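Local coordinates for 2-dehydropantoate 2-reductase (Enterococcus faecium DO, PDB 5X20), which probably catalyses the NADPH-dependent reduction of 2-dehydropantoate (ketopantoate) to (R)-pantoate, a step in pantothenate biosynthesis, at residues M86-Q91 with E114-M119; E34-I39 with I59-E64; E148-G153 with D178-S183; F15-H20 with A55-V60. All coordinates share one frame; numbering follows the deposited sequence.

Contact 1 (M86-Q91 with E114-M119); sequences MLQDIQ and EKFVPM
The Phe116 ring lies against segment 86-91, where Leu87, Gln88 and Gln91 touch it. It thereby joins two successive beta-alpha units of the Rossmann-type nucleotide-binding domain: helix 83-90, which follows strand 73-76, and the loop that leads from helix 109-113 into strand 122-127. Each neighbour uses a different part of the ring. Leu87 CB sits over the centre of one face in a CH-pi contact, 3.8 Å from the centroid of the Phe116 ring and 13° off its normal. Gln91 comes in at the edge, in the ring plane, with its CG 3.4 Å from Phe116 CD2, and its amide plane stands almost perpendicular to the ring. The far end of the ring reaches the helix backbone, with Phe116 CE2 3.6 Å from Gln88 CA. The bent chain of Gln91 then carries its amide past the ring to the backbone behind it, where NE2 donates a hydrogen bond of 2.8 Å to Phe116 O. This bond ties the loop to segment 86-91 beside the aromatic contact. Farther out, Leu87 also packs on Leu76 of strand 73-76, and Val117 rests on Ile94 and on Ile122 of strand 122-127, so both sides of the contact are anchored to the sheet. On the solvent side the extended side chain of Gln88 lays its CG 3.7 Å from Phe116 CZ.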
# COMPACT_ATOMS: atom_id res chain seq x y z
N MET A 86 22.02 -21.24 1.41
CA MET A 86 22.33 -21.95 2.63
C MET A 86 22.47 -23.45 2.36
O MET A 86 23.41 -24.09 2.85
CB MET A 86 21.27 -21.72 3.73
CG MET A 86 21.39 -22.63 4.95
SD MET A 86 22.84 -22.33 5.96
CE MET A 86 22.40 -20.77 6.75
N LEU A 87 21.53 -24.00 1.58
CA LEU A 87 21.58 -25.39 1.21
C LEU A 87 22.85 -25.71 0.39
O LEU A 87 23.43 -26.77 0.58
CB LEU A 87 20.33 -25.82 0.46
CG LEU A 87 19.10 -25.97 1.35
CD1 LEU A 87 17.84 -26.02 0.52
CD2 LEU A 87 19.19 -27.21 2.23
N GLN A 88 23.28 -24.81 -0.48
CA GLN A 88 24.47 -25.02 -1.31
C GLN A 88 25.67 -25.12 -0.38
O GLN A 88 26.50 -26.00 -0.52
CB GLN A 88 24.74 -23.87 -2.25
CG GLN A 88 23.72 -23.65 -3.31
CD GLN A 88 24.19 -22.56 -4.24
OE1 GLN A 88 25.33 -22.10 -4.12
NE2 GLN A 88 23.35 -22.19 -5.21
N ASP A 89 25.73 -24.22 0.60
CA ASP A 89 26.90 -24.14 1.47
C ASP A 89 27.01 -25.28 2.45
O ASP A 89 28.08 -25.55 2.90
CB ASP A 89 26.92 -22.80 2.23
CG ASP A 89 27.28 -21.65 1.35
OD1 ASP A 89 27.77 -21.88 0.24
OD2 ASP A 89 27.03 -20.51 1.75
N ILE A 90 25.93 -25.94 2.80
CA ILE A 90 25.97 -26.96 3.82
C ILE A 90 25.67 -28.35 3.29
O ILE A 90 25.43 -29.29 4.06
CB ILE A 90 24.97 -26.64 4.99
CG1 ILE A 90 23.51 -26.79 4.55
CG2 ILE A 90 25.21 -25.23 5.50
CD1 ILE A 90 22.54 -26.94 5.69
N GLN A 91 25.64 -28.51 1.96
CA GLN A 91 25.25 -29.81 1.39
C GLN A 91 26.05 -30.97 1.91
O GLN A 91 25.53 -32.06 2.16
CB GLN A 91 25.18 -29.80 -0.13
CG GLN A 91 23.85 -30.36 -0.63
CD GLN A 91 23.96 -31.15 -1.91
OE1 GLN A 91 24.96 -31.08 -2.63
NE2 GLN A 91 22.91 -31.90 -2.22
N GLU A 114 14.39 -30.30 -2.33
CA GLU A 114 14.55 -31.49 -3.14
C GLU A 114 15.70 -31.45 -4.15
O GLU A 114 16.14 -32.51 -4.62
CB GLU A 114 13.29 -31.78 -3.94
CG GLU A 114 12.22 -32.49 -3.11
CD GLU A 114 10.80 -32.24 -3.61
OE1 GLU A 114 10.62 -31.94 -4.80
OE2 GLU A 114 9.82 -32.31 -2.81
N LYS A 115 16.24 -30.28 -4.44
CA LYS A 115 17.47 -30.21 -5.22
C LYS A 115 18.72 -30.60 -4.46
O LYS A 115 19.72 -30.90 -5.09
CB LYS A 115 17.67 -28.84 -5.84
CG LYS A 115 16.41 -28.19 -6.28
CD LYS A 115 16.47 -27.45 -7.59
CE LYS A 115 17.53 -26.33 -7.56
NZ LYS A 115 17.05 -25.11 -8.32
N PHE A 116 18.66 -30.64 -3.13
CA PHE A 116 19.82 -30.94 -2.30
C PHE A 116 19.64 -32.15 -1.40
O PHE A 116 20.58 -32.69 -0.90
CB PHE A 116 20.12 -29.75 -1.39
CG PHE A 116 20.49 -28.54 -2.14
CD1 PHE A 116 19.53 -27.68 -2.64
CD2 PHE A 116 21.82 -28.26 -2.37
CE1 PHE A 116 19.88 -26.56 -3.40
CE2 PHE A 116 22.18 -27.16 -3.12
CZ PHE A 116 21.20 -26.31 -3.64
N VAL A 117 18.40 -32.56 -1.16
CA VAL A 117 18.15 -33.55 -0.12
C VAL A 117 17.29 -34.62 -0.72
O VAL A 117 16.34 -34.32 -1.42
CB VAL A 117 17.40 -32.93 1.08
CG1 VAL A 117 17.20 -33.97 2.21
CG2 VAL A 117 18.13 -31.70 1.61
N PRO A 118 17.60 -35.88 -0.44
CA PRO A 118 16.74 -36.97 -0.88
C PRO A 118 15.35 -36.84 -0.26
O PRO A 118 15.19 -36.43 0.91
CB PRO A 118 17.44 -38.23 -0.37
CG PRO A 118 18.66 -37.79 0.39
CD PRO A 118 18.87 -36.35 0.18
N MET A 119 14.37 -37.18 -1.05
CA MET A 119 12.99 -36.96 -0.73
C MET A 119 12.63 -37.57 0.61
O MET A 119 11.92 -36.96 1.43
CB MET A 119 12.14 -37.55 -1.85
CG MET A 119 10.66 -37.29 -1.68
SD MET A 119 10.28 -35.63 -2.25
CE MET A 119 8.48 -35.63 -2.37

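Contact 2 (E34-I39 with I59-E64); sequences EHVQQI and IVLQSE
Ile59 meets Val36 and Ile39 of helix 33-42, and the packing is tightest at the end of its longer branch. With CG1 anti to the backbone N (chi1 -176°), that branch runs toward the helix until CD1 lies 3.6 Å from Ile39 CD1 and 3.9 Å from Val36 CG2. The shorter branch fills the space alongside, its CG2 being 3.8 Å from Ile39 CG2 and 3.7 Å from Val36 O, so that one isoleucine touches both side chains and the Val36 carbonyl. Strand 59-61 is an edge strand of the Rossmann-type sheet, and helix 33-42 belongs to the connection from strand 25-30 to it, a beta-alpha-beta crossover whose return leg is lengthened by the pair of strands 44-48 and 51-55. The short helix and strand segments run nearly antiparallel, at 153°, with their axes 8.3 Å apart. Toward Leu61 the fit becomes slack: its CD2 approaches Val36 CG2 at 4.1 Å. On the exposed side Gln37 starts away from the strand, its NE2 bonding Glu41 OE2, while Val60 turns to the opposite side of the strand. Val36 also touches Asp30, an NAD(+)-binding residue, and His35 contacts the NAD itself.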
# COMPACT_ATOMS: atom_id res chain seq x y z
N GLU A 34 29.10 -10.85 11.66
CA GLU A 34 29.10 -10.14 12.94
C GLU A 34 28.34 -10.94 14.01
O GLU A 34 28.73 -10.99 15.17
CB GLU A 34 28.48 -8.75 12.75
CG GLU A 34 28.99 -7.72 13.73
CD GLU A 34 28.19 -6.42 13.74
OE1 GLU A 34 27.46 -6.12 12.77
OE2 GLU A 34 28.33 -5.66 14.73
N HIS A 35 27.25 -11.59 13.60
CA HIS A 35 26.40 -12.36 14.50
C HIS A 35 27.15 -13.59 14.98
O HIS A 35 27.15 -13.92 16.19
CB HIS A 35 25.13 -12.72 13.72
CG HIS A 35 24.10 -13.51 14.48
ND1 HIS A 35 23.50 -13.03 15.62
CD2 HIS A 35 23.49 -14.68 14.20
CE1 HIS A 35 22.61 -13.91 16.05
NE2 HIS A 35 22.58 -14.92 15.20
N VAL A 36 27.80 -14.28 14.03
CA VAL A 36 28.61 -15.46 14.35
C VAL A 36 29.77 -15.10 15.32
O VAL A 36 30.01 -15.82 16.30
CB VAL A 36 29.17 -16.09 13.06
CG1 VAL A 36 30.23 -17.15 13.38
CG2 VAL A 36 28.05 -16.72 12.25
N GLN A 37 30.46 -14.00 15.05
CA GLN A 37 31.58 -13.59 15.90
C GLN A 37 31.09 -13.24 17.31
O GLN A 37 31.68 -13.67 18.29
CB GLN A 37 32.34 -12.43 15.28
CG GLN A 37 33.74 -12.17 15.84
CD GLN A 37 34.65 -13.43 15.87
OE1 GLN A 37 34.78 -14.17 14.87
NE2 GLN A 37 35.26 -13.70 17.05
N GLN A 38 29.98 -12.50 17.43
CA GLN A 38 29.40 -12.19 18.74
C GLN A 38 29.07 -13.45 19.52
O GLN A 38 29.34 -13.52 20.75
CB GLN A 38 28.08 -11.40 18.62
CG GLN A 38 28.21 -9.92 18.81
CD GLN A 38 28.83 -9.59 20.14
OE1 GLN A 38 28.40 -10.08 21.18
NE2 GLN A 38 29.87 -8.78 20.11
N ILE A 39 28.47 -14.43 18.85
CA ILE A 39 28.07 -15.63 19.58
C ILE A 39 29.32 -16.41 20.02
O ILE A 39 29.36 -16.99 21.11
CB ILE A 39 27.08 -16.50 18.77
CG1 ILE A 39 25.72 -15.79 18.72
CG2 ILE A 39 26.90 -17.86 19.41
CD1 ILE A 39 24.80 -16.20 17.58
N ILE A 59 29.01 -22.34 16.96
CA ILE A 59 28.48 -21.68 15.81
C ILE A 59 29.53 -21.65 14.71
O ILE A 59 30.68 -21.42 14.97
CB ILE A 59 27.97 -20.26 16.14
CG1 ILE A 59 27.30 -19.61 14.88
CG2 ILE A 59 29.06 -19.36 16.70
CD1 ILE A 59 26.27 -18.55 15.25
N VAL A 60 29.10 -21.86 13.47
CA VAL A 60 30.01 -21.82 12.34
C VAL A 60 29.38 -20.99 11.22
O VAL A 60 28.16 -21.00 11.03
CB VAL A 60 30.35 -23.26 11.90
CG1 VAL A 60 29.10 -23.98 11.41
CG2 VAL A 60 31.42 -23.27 10.83
N LEU A 61 30.21 -20.24 10.49
CA LEU A 61 29.79 -19.58 9.24
C LEU A 61 29.40 -20.62 8.22
O LEU A 61 30.07 -21.65 8.08
CB LEU A 61 30.92 -18.76 8.64
CG LEU A 61 30.92 -17.22 8.71
CD1 LEU A 61 31.95 -16.66 7.73
CD2 LEU A 61 29.57 -16.60 8.43
N GLN A 62 28.30 -20.38 7.51
CA GLN A 62 27.78 -21.40 6.61
C GLN A 62 28.79 -21.77 5.54
O GLN A 62 28.81 -22.90 5.08
CB GLN A 62 26.48 -20.93 5.95
CG GLN A 62 26.57 -19.74 5.01
CD GLN A 62 25.20 -19.21 4.67
OE1 GLN A 62 24.48 -18.70 5.54
NE2 GLN A 62 24.80 -19.34 3.42
N SER A 63 29.63 -20.83 5.13
CA SER A 63 30.66 -21.12 4.11
C SER A 63 31.86 -21.95 4.65
O SER A 63 32.64 -22.52 3.88
CB SER A 63 31.18 -19.81 3.50
OG SER A 63 31.81 -19.07 4.52
N GLU A 64 31.96 -22.08 5.97
CA GLU A 64 33.03 -22.83 6.62
C GLU A 64 32.59 -24.14 7.22
O GLU A 64 33.28 -24.72 8.04
CB GLU A 64 33.71 -22.00 7.67
CG GLU A 64 34.10 -20.66 7.08
CD GLU A 64 34.80 -19.75 8.05
OE1 GLU A 64 34.65 -19.94 9.28
OE2 GLU A 64 35.47 -18.82 7.54

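Contact 3 (E148-G153 with D178-S183). With SO4 (sulfate ion), chain P.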
# COMPACT_ATOMS: atom_id res chain seq x y z
N GLU A 148 3.76 -27.64 13.47
CA GLU A 148 3.17 -28.73 12.72
C GLU A 148 4.11 -29.17 11.62
O GLU A 148 4.77 -28.34 10.99
CB GLU A 148 1.85 -28.34 12.11
CG GLU A 148 0.72 -28.29 13.11
CD GLU A 148 -0.62 -28.28 12.44
OE1 GLU A 148 -1.52 -27.58 12.89
OE2 GLU A 148 -0.82 -28.95 11.42
N LEU A 149 4.18 -30.48 11.38
CA LEU A 149 5.11 -31.01 10.41
C LEU A 149 4.61 -32.33 9.85
O LEU A 149 3.79 -33.04 10.47
CB LEU A 149 6.50 -31.16 11.04
CG LEU A 149 6.72 -32.21 12.17
CD1 LEU A 149 7.05 -33.56 11.59
CD2 LEU A 149 7.86 -31.80 13.09
N GLN A 150 5.13 -32.65 8.69
CA GLN A 150 4.83 -33.89 8.04
C GLN A 150 5.99 -34.31 7.20
O GLN A 150 6.69 -33.46 6.64
CB GLN A 150 3.59 -33.77 7.15
CG GLN A 150 3.05 -35.13 6.68
CD GLN A 150 1.79 -35.04 5.81
OE1 GLN A 150 1.34 -33.97 5.44
NE2 GLN A 150 1.14 -36.18 5.60
N ASN A 151 6.17 -35.61 7.08
CA ASN A 151 7.15 -36.19 6.17
C ASN A 151 6.67 -36.01 4.74
O ASN A 151 5.49 -36.07 4.46
CB ASN A 151 7.29 -37.70 6.42
CG ASN A 151 5.94 -38.44 6.30
OD1 ASN A 151 5.05 -38.25 7.11
ND2 ASN A 151 5.80 -39.27 5.27
N LEU A 152 7.60 -35.82 3.82
CA LEU A 152 7.25 -35.83 2.37
C LEU A 152 7.58 -37.18 1.70
O LEU A 152 7.08 -37.47 0.64
CB LEU A 152 8.00 -34.75 1.61
CG LEU A 152 7.57 -33.32 1.93
CD1 LEU A 152 8.26 -32.40 0.96
CD2 LEU A 152 6.08 -33.10 1.88
N GLY A 153 8.45 -37.96 2.33
CA GLY A 153 8.81 -39.28 1.79
C GLY A 153 7.85 -40.39 2.18
O GLY A 153 7.37 -40.45 3.34
N ASP A 178 -1.39 -34.89 9.14
CA ASP A 178 -1.57 -35.71 7.96
C ASP A 178 -1.95 -34.91 6.72
O ASP A 178 -2.12 -35.47 5.67
CB ASP A 178 -2.54 -36.89 8.19
CG ASP A 178 -3.95 -36.46 8.51
OD1 ASP A 178 -4.38 -35.34 8.12
OD2 ASP A 178 -4.65 -37.26 9.14
N ASN A 179 -2.07 -33.59 6.86
CA ASN A 179 -2.40 -32.72 5.75
C ASN A 179 -1.61 -31.42 5.81
O ASN A 179 -2.17 -30.28 5.95
CB ASN A 179 -3.90 -32.49 5.79
CG ASN A 179 -4.47 -31.99 4.50
OD1 ASN A 179 -3.74 -31.81 3.48
ND2 ASN A 179 -5.76 -31.70 4.52
N ILE A 180 -0.29 -31.55 5.72
CA ILE A 180 0.57 -30.38 5.95
C ILE A 180 0.35 -29.26 4.94
O ILE A 180 0.55 -28.11 5.28
CB ILE A 180 2.04 -30.75 6.07
CG1 ILE A 180 2.80 -29.67 6.84
CG2 ILE A 180 2.70 -30.97 4.73
CD1 ILE A 180 2.41 -29.52 8.29
N HIS A 181 -0.03 -29.59 3.72
CA HIS A 181 -0.22 -28.59 2.67
C HIS A 181 -1.38 -27.67 2.99
O HIS A 181 -1.29 -26.46 2.78
CB HIS A 181 -0.35 -29.25 1.28
CG HIS A 181 0.90 -29.96 0.87
ND1 HIS A 181 2.13 -29.33 0.79
CD2 HIS A 181 1.14 -31.27 0.63
CE1 HIS A 181 3.06 -30.22 0.45
NE2 HIS A 181 2.49 -31.40 0.38
N TYR A 182 -2.44 -28.23 3.58
CA TYR A 182 -3.58 -27.43 4.08
C TYR A 182 -3.09 -26.49 5.15
O TYR A 182 -3.31 -25.27 5.12
CB TYR A 182 -4.66 -28.35 4.67
CG TYR A 182 -5.89 -27.61 5.09
CD1 TYR A 182 -5.93 -26.87 6.28
CD2 TYR A 182 -7.03 -27.63 4.29
CE1 TYR A 182 -7.05 -26.16 6.65
CE2 TYR A 182 -8.19 -26.95 4.67
CZ TYR A 182 -8.19 -26.19 5.82
OH TYR A 182 -9.32 -25.49 6.14
N SER A 183 -2.35 -27.05 6.08
CA SER A 183 -1.80 -26.26 7.17
C SER A 183 -0.84 -25.12 6.71
O SER A 183 -0.87 -24.04 7.25
CB SER A 183 -1.10 -27.19 8.11
OG SER A 183 -0.49 -26.40 9.11
S SO4 P . 3.37 -42.27 4.89
O1 SO4 P . 3.57 -40.85 5.24
O2 SO4 P . 4.09 -43.10 5.87
O3 SO4 P . 1.94 -42.67 4.96
O4 SO4 P . 3.83 -42.43 3.49
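Gln150 reaches from strand 147-151 to the start of helix 180-201 through an extended side chain. Its CB packs 3.6 Å from Ile180 CB, and CG, anti to the backbone N (chi1 -168°), carries the amide past the isoleucine toward the N-terminus of helix 180-201. There CD lies over the Asp178 carbonyl, and the two amide atoms part. OE1 accepts a nearly straight hydrogen bond of 2.9 Å from Ile180 N, while NE2 comes 3.3 Å from Asp178 O. The Asn179 side chain makes no capping bond at its N-cap position, and the strand glutamine takes up an amide of the first turn. Beside it Ile180 CD1 lies 3.7 Å from Leu149 N, and Ser183 OG gives Glu148 OE2 only a weak bond. On the other side of the strand Asn151 ND2 donates to Gly153 O and, at 2.7 Å, to O1 of a sulfate ion, probably from the crystallisation liquor, also bound by Gly155 N and Glu157 N. The contact joins the Rossmann-type sheet to the first long helix of the C-terminal helical part: strand 147-151, flanked by strands 122-127 and 174-176, turns Leu149 and Asn151 to helix 157-168 and Gln150 to helix 180-201.

Contact 4 (F15-H20 with A55-V60)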
# COMPACT_ATOMS: atom_id res chain seq x y z
N PHE A 15 14.81 -22.03 18.59
CA PHE A 15 14.80 -23.49 18.53
C PHE A 15 16.13 -24.09 19.07
O PHE A 15 16.11 -25.05 19.84
CB PHE A 15 14.53 -23.97 17.11
CG PHE A 15 13.05 -24.04 16.77
CD1 PHE A 15 12.26 -22.89 16.83
CD2 PHE A 15 12.48 -25.23 16.37
CE1 PHE A 15 10.90 -22.95 16.49
CE2 PHE A 15 11.14 -25.31 16.06
CZ PHE A 15 10.33 -24.17 16.15
N GLY A 16 17.26 -23.50 18.71
CA GLY A 16 18.56 -23.93 19.17
C GLY A 16 18.69 -23.86 20.69
O GLY A 16 19.16 -24.79 21.32
N LEU A 17 18.28 -22.73 21.23
CA LEU A 17 18.31 -22.51 22.66
C LEU A 17 17.47 -23.58 23.37
O LEU A 17 17.96 -24.26 24.28
CB LEU A 17 17.70 -21.15 22.96
CG LEU A 17 18.57 -20.02 23.52
CD1 LEU A 17 17.71 -19.11 24.38
CD2 LEU A 17 19.75 -20.57 24.31
N MET A 18 16.20 -23.70 22.98
CA MET A 18 15.30 -24.67 23.60
C MET A 18 15.78 -26.09 23.43
O MET A 18 15.75 -26.85 24.39
CB MET A 18 13.87 -24.51 23.06
CG MET A 18 13.25 -23.23 23.54
SD MET A 18 11.71 -22.70 22.75
CE MET A 18 10.55 -23.76 23.57
N LEU A 19 16.30 -26.43 22.25
CA LEU A 19 16.82 -27.77 22.06
C LEU A 19 18.08 -28.03 22.90
O LEU A 19 18.27 -29.14 23.43
CB LEU A 19 17.09 -28.05 20.60
CG LEU A 19 15.83 -28.23 19.77
CD1 LEU A 19 16.15 -28.00 18.29
CD2 LEU A 19 15.17 -29.59 19.97
N HIS A 20 18.91 -27.01 23.06
CA HIS A 20 20.11 -27.10 23.88
C HIS A 20 19.76 -27.23 25.38
O HIS A 20 20.36 -28.01 26.09
CB HIS A 20 21.00 -25.90 23.62
CG HIS A 20 22.14 -25.73 24.59
ND1 HIS A 20 23.36 -26.35 24.40
CD2 HIS A 20 22.26 -24.98 25.71
CE1 HIS A 20 24.18 -25.99 25.37
NE2 HIS A 20 23.53 -25.17 26.18
N ALA A 55 23.87 -18.61 26.54
CA ALA A 55 24.29 -19.96 26.29
C ALA A 55 25.45 -19.94 25.31
O ALA A 55 25.38 -19.25 24.32
CB ALA A 55 23.13 -20.78 25.73
N LYS A 56 26.50 -20.70 25.61
CA LYS A 56 27.62 -20.81 24.69
C LYS A 56 27.29 -21.93 23.75
O LYS A 56 27.47 -23.09 24.07
CB LYS A 56 28.98 -21.04 25.36
CG LYS A 56 29.91 -19.83 25.43
CD LYS A 56 29.56 -18.90 26.60
CE LYS A 56 30.50 -17.73 26.76
NZ LYS A 56 29.97 -16.63 27.61
N LEU A 57 26.76 -21.60 22.58
CA LEU A 57 26.42 -22.62 21.61
C LEU A 57 27.50 -22.55 20.55
O LEU A 57 27.90 -21.46 20.14
CB LEU A 57 25.05 -22.34 21.00
CG LEU A 57 23.87 -22.47 21.93
CD1 LEU A 57 22.55 -22.24 21.25
CD2 LEU A 57 23.86 -23.82 22.60
N PRO A 58 28.01 -23.70 20.14
CA PRO A 58 28.91 -23.70 19.00
C PRO A 58 28.25 -23.10 17.74
O PRO A 58 27.04 -23.31 17.51
CB PRO A 58 29.23 -25.20 18.77
CG PRO A 58 28.57 -25.95 19.86
CD PRO A 58 27.60 -25.05 20.57
N ILE A 59 29.01 -22.34 16.96
CA ILE A 59 28.48 -21.68 15.81
C ILE A 59 29.53 -21.65 14.71
O ILE A 59 30.68 -21.42 14.97
CB ILE A 59 27.97 -20.26 16.14
CG1 ILE A 59 27.30 -19.61 14.88
CG2 ILE A 59 29.06 -19.36 16.70
CD1 ILE A 59 26.27 -18.55 15.25
N VAL A 60 29.10 -21.86 13.47
CA VAL A 60 30.01 -21.82 12.34
C VAL A 60 29.38 -20.99 11.22
O VAL A 60 28.16 -21.00 11.03
CB VAL A 60 30.35 -23.26 11.90
CG1 VAL A 60 29.10 -23.98 11.41
CG2 VAL A 60 31.42 -23.27 10.83
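The bond from His20 N to Gly16 O, at 2.8 Å, is an ordinary helical one, yet it links the two residues of helix 10-21 between which Leu57 is received. One methyl of the leucine goes to each. CD1 lies against the backbone at 4.2 Å from Gly16 C, where the glycine has no side chain to hold it off, and CD2 sits above a face of the His20 imidazole. The ring is brought there by a chi1 of 169°, which places CG anti to the backbone N. As modelled, Leu57 CD2 is 3.3 Å from the centroid of the His20 ring and 20° off its normal, a CH-pi contact displaced toward the rim. The approach to ND1 is shorter still, so the precise closeness is doubtful at this resolution although the face-on placement is plain. A second, purely apolar contact lies next to it: Leu17 CD2 meets Ala55 CB at 3.7 Å, and the same methyl is a loose 4.5 Å from Leu57 CD1. His20 CD2 also comes within 4.3 Å of Ala55 CB, at an oblique angle to the ring. Leu17 continues onto Leu44, Ala46 and Phe48 of strand 44-48, while His20 leans on Val26 of strand 25-30. The contact thus packs the first helix of a Rossmann fold, entered through a glycine-rich sequence (Gly7, Gly9, Gly12) whose neighbours Ala10 and Met11 bind NAD(+), against the end of strand 51-55 and the loop joining it to strand 59-61.

Contacts 2 and 4 share Ile59 and Val60, and their centres are 12 Å apart; Ile39 CG2 of the one touches Leu57 O of the other at 3.8 Å, so helices 10-21 and 33-42 are both packed against the chain around strand 59-61. Contact 1, with its centre 20 Å from that of contact 2, is joined to it by a probable hydrogen bond of 3.0 Å between Asp89 OD2 and Gln62 NE2. Contact 3 lies toward the other end of the same sheet, its centre about 32 Å from that of contact 2, and meets contact 1 where Met119 CE packs on Leu152 O. The Val36 side chain is about 7 Å from the bound NAD, that of Leu87 about 13 Å.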